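Local coordinates for glycoside hydrolase family protein (Novosphingobium sp. PP1Y, PDB 6Q2F) that acts as an alpha-L-rhamnosidase, a glycoside hydrolase that probably releases terminal, alpha-linked L-rhamnose from rhamnosylated glycosides, at residues I66-I71 / K111-F116; G168-P173 / V440-Y445; N730-A735 / R759-Y764. All coordinates share one frame; numbering follows the deposited sequence.

Interaction 1 of 3, residues I66-I71 / K111-F116; sequences ITKDGI and KDAFRF
The ring of Phe-116 has one face covered by CB of Lys-68, while CG2 of Ile-71 meets it obliquely, 4.0 Å from CD2. The two segments belong to successive outer helices of a (beta/alpha)8 barrel: helix 68-81 follows barrel strand 56-62, and barrel strand 85-91 is followed by helix 108-124. Phe-116 holds CG anti to the backbone N (chi1 -176°), which sends the ring across to the opening turn of the first helix, with CE2 3.4 Å from Lys-68 O. Lys-68 crosses the ring obliquely and is bent at chi2 and chi3, so that CG and CE both pass close to Phe-116 CB before the ammonium reaches Asp-112. There NZ and OD2 form a salt bridge of 2.6 Å, with NZ 30° out of the carboxylate plane. An alanine in place of Asp-112 would remove this acceptor and would probably leave the lysine tip more mobile, loosening its bend over the ring. Deeper in, Ala-113 offers a small surface: its CB lies 4.1 Å from Ile-66 CG2, and Ile-71 CD1 comes up beside it. Both isoleucines continue onto Trp-61 of strand 56-62, so this side faces the barrel wall. The first helix is N-capped by Thr-67, whose OG1 accepts from Gly-70 N at 3.0 Å.

Interaction 2 of 3, residues G168-P173 / V440-Y445; sequences GRLASP and VLRLGY
Residues 168-173 run as an irregular, extended loop over strand 440-445, the directions of the touching parts 39° apart and the closest CA atoms, those of Pro-173 and Gly-444, 6.0 Å from each other. The strand turns Val-440 and Arg-442 toward the loop, in the usual beta alternation, while Leu-441 and Leu-443 point the other way. Arg-442 carries the largest share of the contact. Its CG is anti to the backbone N (chi1 -180°) and the chain stays extended to NE, so the guanidinium stands up from the strand and slots in beside the loop. Pro-173 crosses it at about a right angle: CD sits over one face, toward the rim, 3.4 Å from NE. CA of Ser-172 lies over the same face, 3.5 Å from NH1. At the guanidinium edge Leu-170 O takes a weak hydrogen bond from NH1, 2.8 Å long but bent to 115°. The stronger partner of this arginine is Glu-208, which forms a salt bridge with NH2, so the charge is probably balanced from there while the loop supplies a carbonyl and an apolar lid. Next along, Gly-444 lets the proline ring come down on the backbone; a CB at this position would stand 3.3 Å from Pro-173 CG, a tight fit. At the other end Leu-170 CD2 packs crosswise on Val-440 CG1 at 4.0 Å. Strand 436-447 is an inner member of a four-stranded antiparallel sheet, flanked by 151-160 and 206-217; the loop lies across one side of it, with Leu-170 also resting on Thr-158 and Val-211 of those two strands and Ala-171 O bonded to Ser-156 OG.

Interaction 3 of 3, residues N730-A735 / R759-Y764; sequences NVADVA and RYAYDY
Asn-730 and Asp-763 reach toward each other tip to tip, amide and carboxylate planes 39° apart, their OD1 atoms 3.8 Å from one another. Water 2 joins the pair, lying 3.1 Å from Asn-730 OD1 and 2.7 Å from Asp-763 OD2; water 1 ties the same amide oxygen to Tyr-762 O. The carboxylate is gripped from outside as well, by Tyr-789 OH and His-634 ND1, which would probably help to fix its rotation. Ala-732 places its methyl beside this group and against the Ala-761 backbone. Farther back, Asp-733 and Tyr-760 cross obliquely with planes 71° apart: OD2 of the aspartate lies at the ring edge, 3.5 Å from CD2, and not over a face. That oxygen is salt-bridged to Arg-922, and through water 3 it is linked to Ala-761 N. On the Val-734 side of the sheet, CB of that valine meets CB of Tyr-762 at 3.9 Å. The tyrosine keeps CG in the crowded position between N and carbonyl carbon (chi1 66°), and its ring swings away from the valine. The backbone sets this pattern: Ala-761 O accepts from Asp-733 N at 3.0 Å and, weakly, from Val-734 N, after which Asp-763 N donates to Val-734 O at 3.0 Å, nearly along the C=O axis. Strands 734-737 and 762-765 are thus parallel partners in a beta-alpha-beta unit by way of helix 744-747. On its other flank 734-737 pairs with strand 788-794, helix 868-874 covers Val-734, and helix 620-636, beside 762-765, supplies His-634 and the Lys-627 that makes a cation-pi contact with the Tyr-762 ring.

Overall arrangement
From the N terminus the three contacts follow in series, with no nesting or crossing. Interaction 1 closes a loop of 39 residues containing barrel strand 85-91, tying together two early helices of the (beta/alpha)8 barrel, where Asp-503 and Glu-583 of the sodium site follow later strands. Interaction 2 closes a longer excursion, 266 residues, lying between barrel strands 127-131 and 497-502, and holds the loop between strands 164-165 and 206-217 against strand 436-447 of a four-stranded antiparallel sheet. Interaction 3, past the last barrel strand, spans just 23 residues and sets up a parallel strand pair of a separate mixed sheet. The centres of interactions 1 and 3 lie 45 Å apart; interaction 2 sits 53 Å from each.

Interaction 1 of 3, residues I66-I71 / K111-F116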
loop_
_atom_site.group_PDB
_atom_site.type_symbol
_atom_site.label_atom_id
_atom_site.label_comp_id
_atom_site.label_asym_id
_atom_site.label_seq_id
_atom_site.Cartn_x
_atom_site.Cartn_y
_atom_site.Cartn_z
ATOM N N ILE A 66 9.128 -15.222 -23.686
ATOM C CA ILE A 66 7.816 -14.879 -24.234
ATOM C C ILE A 66 7.628 -15.611 -25.549
ATOM O O ILE A 66 8.507 -15.573 -26.409
ATOM C CB ILE A 66 7.691 -13.364 -24.506
ATOM C CG1 ILE A 66 8.031 -12.530 -23.267
ATOM C CG2 ILE A 66 6.314 -13.028 -25.049
ATOM C CD1 ILE A 66 8.654 -11.158 -23.638
ATOM N N THR A 67 6.473 -16.254 -25.728
ATOM C CA THR A 67 6.086 -16.740 -27.047
ATOM C C THR A 67 4.597 -16.490 -27.245
ATOM O O THR A 67 3.820 -16.475 -26.284
ATOM C CB THR A 67 6.359 -18.238 -27.275
ATOM O OG1 THR A 67 5.531 -19.020 -26.414
ATOM C CG2 THR A 67 7.832 -18.610 -27.049
ATOM N N LYS A 68 4.201 -16.318 -28.512
ATOM C CA LYS A 68 2.780 -16.224 -28.825
ATOM C C LYS A 68 2.052 -17.517 -28.485
ATOM O O LYS A 68 0.912 -17.491 -28.011
ATOM C CB LYS A 68 2.597 -15.867 -30.293
ATOM C CG LYS A 68 2.753 -14.355 -30.547
ATOM C CD LYS A 68 3.339 -14.096 -31.917
ATOM C CE LYS A 68 2.254 -13.684 -32.873
ATOM N NZ LYS A 68 2.763 -13.636 -34.254
ATOM N N ASP A 69 2.695 -18.658 -28.730
ATOM C CA ASP A 69 2.077 -19.930 -28.399
ATOM C C ASP A 69 1.713 -19.989 -26.927
ATOM O O ASP A 69 0.612 -20.415 -26.571
ATOM C CB ASP A 69 3.009 -21.075 -28.763
ATOM C CG ASP A 69 2.451 -22.418 -28.334
ATOM O OD1 ASP A 69 1.471 -22.862 -28.946
ATOM O OD2 ASP A 69 2.991 -23.013 -27.389
ATOM N N GLY A 70 2.619 -19.539 -26.064
ATOM C CA GLY A 70 2.348 -19.547 -24.644
ATOM C C GLY A 70 1.309 -18.521 -24.229
ATOM O O GLY A 70 0.532 -18.765 -23.301
ATOM N N ILE A 71 1.285 -17.367 -24.898
ATOM C CA ILE A 71 0.325 -16.320 -24.572
ATOM C C ILE A 71 -1.096 -16.834 -24.766
ATOM O O ILE A 71 -1.983 -16.615 -23.926
ATOM C CB ILE A 71 0.592 -15.076 -25.431
ATOM C CG1 ILE A 71 1.892 -14.388 -24.991
ATOM C CG2 ILE A 71 -0.597 -14.110 -25.366
ATOM C CD1 ILE A 71 2.354 -13.277 -25.940
ATOM N N LYS A 111 6.828 -6.612 -30.089
ATOM C CA LYS A 111 5.600 -5.862 -30.326
ATOM C C LYS A 111 4.535 -6.751 -30.936
ATOM O O LYS A 111 3.350 -6.634 -30.591
ATOM C CB LYS A 111 5.879 -4.634 -31.203
ATOM C CG LYS A 111 6.702 -3.566 -30.480
ATOM C CD LYS A 111 6.851 -2.269 -31.271
ATOM C CE LYS A 111 7.447 -2.454 -32.660
ATOM N NZ LYS A 111 7.488 -1.114 -33.342
ATOM N N ASP A 112 4.938 -7.657 -31.821
ATOM C CA ASP A 112 3.975 -8.583 -32.401
ATOM C C ASP A 112 3.426 -9.534 -31.345
ATOM O O ASP A 112 2.233 -9.862 -31.362
ATOM C CB ASP A 112 4.620 -9.358 -33.546
ATOM C CG ASP A 112 3.597 -10.064 -34.405
ATOM O OD1 ASP A 112 2.631 -9.389 -34.849
ATOM O OD2 ASP A 112 3.733 -11.276 -34.616
ATOM N N ALA A 113 4.262 -9.955 -30.399
ATOM C CA ALA A 113 3.753 -10.749 -29.284
ATOM C C ALA A 113 2.720 -9.967 -28.481
ATOM O O ALA A 113 1.648 -10.486 -28.169
ATOM C CB ALA A 113 4.901 -11.199 -28.381
ATOM N N PHE A 114 3.012 -8.715 -28.149
ATOM C CA PHE A 114 2.065 -7.946 -27.352
ATOM C C PHE A 114 0.782 -7.689 -28.127
ATOM O O PHE A 114 -0.317 -7.769 -27.561
ATOM C CB PHE A 114 2.659 -6.613 -26.873
ATOM C CG PHE A 114 1.730 -5.883 -25.946
ATOM C CD1 PHE A 114 1.734 -6.172 -24.593
ATOM C CD2 PHE A 114 0.799 -4.977 -26.432
ATOM C CE1 PHE A 114 0.845 -5.543 -23.725
ATOM C CE2 PHE A 114 -0.091 -4.335 -25.567
ATOM C CZ PHE A 114 -0.066 -4.624 -24.213
ATOM N N ARG A 115 0.905 -7.353 -29.410
ATOM C CA ARG A 115 -0.274 -7.201 -30.253
ATOM C C ARG A 115 -1.128 -8.459 -30.218
ATOM O O ARG A 115 -2.358 -8.390 -30.135
ATOM C CB ARG A 115 0.140 -6.883 -31.694
ATOM C CG ARG A 115 -1.037 -6.858 -32.664
ATOM C CD ARG A 115 -0.647 -6.324 -34.034
ATOM N NE ARG A 115 -0.114 -4.972 -33.942
ATOM C CZ ARG A 115 0.126 -4.183 -34.985
ATOM N NH1 ARG A 115 -0.127 -4.605 -36.216
ATOM N NH2 ARG A 115 0.615 -2.968 -34.792
ATOM N N PHE A 116 -0.485 -9.618 -30.298
ATOM C CA PHE A 116 -1.204 -10.877 -30.207
ATOM C C PHE A 116 -1.900 -11.020 -28.865
ATOM O O PHE A 116 -3.052 -11.450 -28.808
ATOM C CB PHE A 116 -0.239 -12.031 -30.417
ATOM C CG PHE A 116 -0.907 -13.367 -30.424
ATOM C CD1 PHE A 116 -1.635 -13.773 -31.531
ATOM C CD2 PHE A 116 -0.812 -14.215 -29.332
ATOM C CE1 PHE A 116 -2.247 -15.029 -31.559
ATOM C CE2 PHE A 116 -1.428 -15.468 -29.347
ATOM C CZ PHE A 116 -2.151 -15.867 -30.461
#

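Interaction 2 of 3, residues G168-P173 / V440-Y445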
loop_
_atom_site.group_PDB
_atom_site.type_symbol
_atom_site.label_atom_id
_atom_site.label_comp_id
_atom_site.label_asym_id
_atom_site.label_seq_id
_atom_site.Cartn_x
_atom_site.Cartn_y
_atom_site.Cartn_z
ATOM N N GLY A 168 32.399 39.990 -9.018
ATOM C CA GLY A 168 32.625 38.626 -9.429
ATOM C C GLY A 168 31.337 37.847 -9.609
ATOM O O GLY A 168 30.244 38.387 -9.812
ATOM N N ARG A 169 31.479 36.537 -9.514
ATOM C CA ARG A 169 30.401 35.630 -9.855
ATOM C C ARG A 169 29.849 34.937 -8.620
ATOM O O ARG A 169 30.603 34.501 -7.746
ATOM C CB ARG A 169 30.886 34.590 -10.862
ATOM C CG ARG A 169 31.177 35.170 -12.229
ATOM C CD ARG A 169 31.332 34.041 -13.212
ATOM N NE ARG A 169 32.452 33.152 -12.931
ATOM C CZ ARG A 169 33.695 33.373 -13.345
ATOM N NH1 ARG A 169 33.974 34.443 -14.082
ATOM N NH2 ARG A 169 34.659 32.520 -13.033
ATOM N N LEU A 170 28.524 34.845 -8.560
ATOM C CA LEU A 170 27.878 33.958 -7.605
ATOM C C LEU A 170 28.214 32.520 -7.960
ATOM O O LEU A 170 27.895 32.063 -9.061
ATOM C CB LEU A 170 26.368 34.159 -7.615
ATOM C CG LEU A 170 25.774 35.194 -6.668
ATOM C CD1 LEU A 170 24.262 35.157 -6.760
ATOM C CD2 LEU A 170 26.241 34.947 -5.247
ATOM N N ALA A 171 28.860 31.816 -7.030
ATOM C CA ALA A 171 29.148 30.394 -7.201
ATOM C C ALA A 171 27.895 29.640 -7.635
ATOM O O ALA A 171 26.822 29.807 -7.057
ATOM C CB ALA A 171 29.683 29.802 -5.894
ATOM N N SER A 172 28.041 28.844 -8.684
ATOM C CA SER A 172 26.951 28.019 -9.169
ATOM C C SER A 172 26.545 26.999 -8.105
ATOM O O SER A 172 27.403 26.431 -7.426
ATOM C CB SER A 172 27.376 27.306 -10.454
ATOM O OG SER A 172 27.614 28.219 -11.511
ATOM N N PRO A 173 25.251 26.777 -7.908
ATOM C CA PRO A 173 24.805 25.653 -7.076
ATOM C C PRO A 173 25.260 24.332 -7.668
ATOM O O PRO A 173 25.485 24.234 -8.884
ATOM C CB PRO A 173 23.274 25.774 -7.109
ATOM C CG PRO A 173 23.017 27.194 -7.424
ATOM C CD PRO A 173 24.127 27.613 -8.350
ATOM N N VAL A 440 23.776 36.078 0.622
ATOM C CA VAL A 440 23.178 35.914 -0.664
ATOM C C VAL A 440 23.063 34.438 -0.947
ATOM O O VAL A 440 24.020 33.718 -0.931
ATOM C CB VAL A 440 23.994 36.589 -1.746
ATOM C CG1 VAL A 440 23.288 36.514 -3.071
ATOM C CG2 VAL A 440 24.255 38.017 -1.361
ATOM N N LEU A 441 21.846 34.033 -1.223
ATOM C CA LEU A 441 21.523 32.669 -1.484
ATOM C C LEU A 441 21.165 32.460 -2.927
ATOM O O LEU A 441 20.263 33.071 -3.433
ATOM C CB LEU A 441 20.342 32.325 -0.607
ATOM C CG LEU A 441 19.900 30.915 -0.386
ATOM C CD1 LEU A 441 21.098 30.032 -0.291
ATOM C CD2 LEU A 441 19.140 30.855 0.901
ATOM N N ARG A 442 21.895 31.580 -3.577
ATOM C CA ARG A 442 21.608 31.275 -4.936
ATOM C C ARG A 442 20.973 29.900 -4.928
ATOM O O ARG A 442 21.600 28.917 -4.634
ATOM C CB ARG A 442 22.837 31.307 -5.818
ATOM C CG ARG A 442 22.513 30.993 -7.253
ATOM C CD ARG A 442 23.689 31.204 -8.167
ATOM N NE ARG A 442 23.422 30.770 -9.514
ATOM C CZ ARG A 442 24.331 30.718 -10.463
ATOM N NH1 ARG A 442 25.566 31.072 -10.211
ATOM N NH2 ARG A 442 24.005 30.303 -11.663
ATOM N N LEU A 443 19.704 29.873 -5.271
ATOM C CA LEU A 443 18.944 28.641 -5.321
ATOM C C LEU A 443 18.931 28.114 -6.746
ATOM O O LEU A 443 18.772 28.881 -7.700
ATOM C CB LEU A 443 17.515 28.873 -4.831
ATOM C CG LEU A 443 17.416 29.474 -3.437
ATOM C CD1 LEU A 443 15.952 29.714 -3.095
ATOM C CD2 LEU A 443 18.063 28.540 -2.432
ATOM N N GLY A 444 19.094 26.807 -6.881
ATOM C CA GLY A 444 18.923 26.160 -8.164
ATOM C C GLY A 444 18.274 24.817 -7.951
ATOM O O GLY A 444 17.847 24.502 -6.833
ATOM N N TYR A 445 18.173 24.021 -9.006
ATOM C CA TYR A 445 17.758 22.641 -8.844
ATOM C C TYR A 445 18.661 21.737 -9.668
ATOM O O TYR A 445 19.362 22.173 -10.591
ATOM C CB TYR A 445 16.278 22.425 -9.227
ATOM C CG TYR A 445 15.965 22.538 -10.704
ATOM C CD1 TYR A 445 16.202 21.470 -11.576
ATOM C CD2 TYR A 445 15.416 23.710 -11.228
ATOM C CE1 TYR A 445 15.907 21.574 -12.930
ATOM C CE2 TYR A 445 15.109 23.818 -12.573
ATOM C CZ TYR A 445 15.360 22.752 -13.421
ATOM O OH TYR A 445 15.062 22.868 -14.765
#

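Interaction 3 of 3, residues N730-A735 / R759-Y764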
loop_
_atom_site.group_PDB
_atom_site.type_symbol
_atom_site.label_atom_id
_atom_site.label_comp_id
_atom_site.label_asym_id
_atom_site.label_seq_id
_atom_site.Cartn_x
_atom_site.Cartn_y
_atom_site.Cartn_z
ATOM N N ASN A 730 -21.341 0.478 -0.247
ATOM C CA ASN A 730 -20.889 0.311 1.124
ATOM C C ASN A 730 -21.748 1.123 2.082
ATOM O O ASN A 730 -22.126 2.258 1.788
ATOM C CB ASN A 730 -19.442 0.757 1.277
ATOM C CG ASN A 730 -18.877 0.363 2.626
ATOM O OD1 ASN A 730 -18.591 1.203 3.473
ATOM N ND2 ASN A 730 -18.727 -0.935 2.834
ATOM N N VAL A 731 -22.018 0.548 3.253
ATOM C CA VAL A 731 -22.663 1.257 4.351
ATOM C C VAL A 731 -21.641 1.474 5.458
ATOM O O VAL A 731 -21.075 0.510 5.984
ATOM C CB VAL A 731 -23.880 0.485 4.878
ATOM C CG1 VAL A 731 -24.406 1.114 6.183
ATOM C CG2 VAL A 731 -24.972 0.511 3.834
ATOM N N ALA A 732 -21.449 2.732 5.857
ATOM C CA ALA A 732 -20.595 3.063 6.991
ATOM C C ALA A 732 -21.226 4.221 7.741
ATOM O O ALA A 732 -21.832 5.097 7.125
ATOM C CB ALA A 732 -19.173 3.424 6.547
ATOM N N ASP A 733 -21.095 4.217 9.066
ATOM C CA ASP A 733 -21.695 5.253 9.888
ATOM C C ASP A 733 -20.714 6.332 10.302
ATOM O O ASP A 733 -21.150 7.444 10.614
ATOM C CB ASP A 733 -22.325 4.641 11.148
ATOM C CG ASP A 733 -23.513 3.757 10.826
ATOM O OD1 ASP A 733 -24.331 4.139 9.969
ATOM O OD2 ASP A 733 -23.620 2.675 11.412
ATOM N N VAL A 734 -19.413 6.042 10.303
ATOM C CA VAL A 734 -18.404 6.959 10.821
ATOM C C VAL A 734 -17.504 7.385 9.670
ATOM O O VAL A 734 -17.018 6.541 8.908
ATOM C CB VAL A 734 -17.594 6.320 11.966
ATOM C CG1 VAL A 734 -16.476 7.248 12.412
ATOM C CG2 VAL A 734 -18.511 5.980 13.153
ATOM N N ALA A 735 -17.324 8.696 9.513
ATOM C CA ALA A 735 -16.294 9.228 8.628
ATOM C C ALA A 735 -15.109 9.578 9.518
ATOM O O ALA A 735 -15.177 10.521 10.310
ATOM C CB ALA A 735 -16.793 10.451 7.856
ATOM N N ARG A 759 -18.509 -2.169 16.046
ATOM C CA ARG A 759 -19.868 -2.586 15.726
ATOM C C ARG A 759 -20.518 -1.692 14.683
ATOM O O ARG A 759 -21.672 -1.933 14.305
ATOM C CB ARG A 759 -20.701 -2.623 17.018
ATOM C CG ARG A 759 -20.041 -3.489 18.113
ATOM C CD ARG A 759 -20.856 -3.499 19.417
ATOM N NE ARG A 759 -21.129 -2.151 19.901
ATOM C CZ ARG A 759 -22.149 -1.827 20.690
ATOM N NH1 ARG A 759 -23.009 -2.756 21.086
ATOM N NH2 ARG A 759 -22.312 -0.568 21.074
ATOM N N TYR A 760 -19.781 -0.695 14.195
ATOM C CA TYR A 760 -20.188 0.187 13.118
ATOM C C TYR A 760 -19.082 0.220 12.069
ATOM O O TYR A 760 -17.898 0.151 12.406
ATOM C CB TYR A 760 -20.421 1.630 13.628
ATOM C CG TYR A 760 -21.334 1.761 14.831
ATOM C CD1 TYR A 760 -20.894 1.416 16.099
ATOM C CD2 TYR A 760 -22.620 2.283 14.699
ATOM C CE1 TYR A 760 -21.723 1.551 17.210
ATOM C CE2 TYR A 760 -23.446 2.432 15.789
ATOM C CZ TYR A 760 -22.992 2.055 17.040
ATOM O OH TYR A 760 -23.828 2.192 18.129
ATOM N N ALA A 761 -19.457 0.341 10.801
ATOM C CA ALA A 761 -18.442 0.452 9.765
ATOM C C ALA A 761 -17.977 1.900 9.628
ATOM O O ALA A 761 -18.652 2.840 10.056
ATOM C CB ALA A 761 -18.963 -0.055 8.419
ATOM N N TYR A 762 -16.800 2.072 9.030
ATOM C CA TYR A 762 -16.238 3.402 8.882
ATOM C C TYR A 762 -15.441 3.504 7.592
ATOM O O TYR A 762 -14.975 2.504 7.035
ATOM C CB TYR A 762 -15.343 3.787 10.067
ATOM C CG TYR A 762 -14.070 2.980 10.210
ATOM C CD1 TYR A 762 -14.085 1.709 10.792
ATOM C CD2 TYR A 762 -12.845 3.506 9.816
ATOM C CE1 TYR A 762 -12.913 0.968 10.942
ATOM C CE2 TYR A 762 -11.680 2.785 9.964
ATOM C CZ TYR A 762 -11.713 1.513 10.519
ATOM O OH TYR A 762 -10.539 0.807 10.674
ATOM N N ASP A 763 -15.344 4.745 7.115
ATOM C CA ASP A 763 -14.462 5.165 6.038
ATOM C C ASP A 763 -13.499 6.206 6.591
ATOM O O ASP A 763 -13.853 6.982 7.490
ATOM C CB ASP A 763 -15.244 5.813 4.878
ATOM C CG ASP A 763 -16.093 4.829 4.099
ATOM O OD1 ASP A 763 -15.679 3.660 3.982
ATOM O OD2 ASP A 763 -17.168 5.249 3.591
ATOM N N TYR A 764 -12.288 6.238 6.051
ATOM C CA TYR A 764 -11.432 7.390 6.277
ATOM C C TYR A 764 -11.854 8.520 5.345
ATOM O O TYR A 764 -12.268 8.281 4.204
ATOM C CB TYR A 764 -9.972 7.057 6.006
ATOM C CG TYR A 764 -9.358 6.117 6.999
ATOM C CD1 TYR A 764 -9.240 6.477 8.334
ATOM C CD2 TYR A 764 -8.872 4.879 6.603
ATOM C CE1 TYR A 764 -8.655 5.628 9.256
ATOM C CE2 TYR A 764 -8.281 4.026 7.517
ATOM C CZ TYR A 764 -8.177 4.405 8.836
ATOM O OH TYR A 764 -7.606 3.550 9.737
HETATM O O HOH W 1 -16.669 0.661 5.478
HETATM O O HOH W 2 -19.506 4.100 2.833
HETATM O O HOH W 3 -22.121 0.668 9.945
#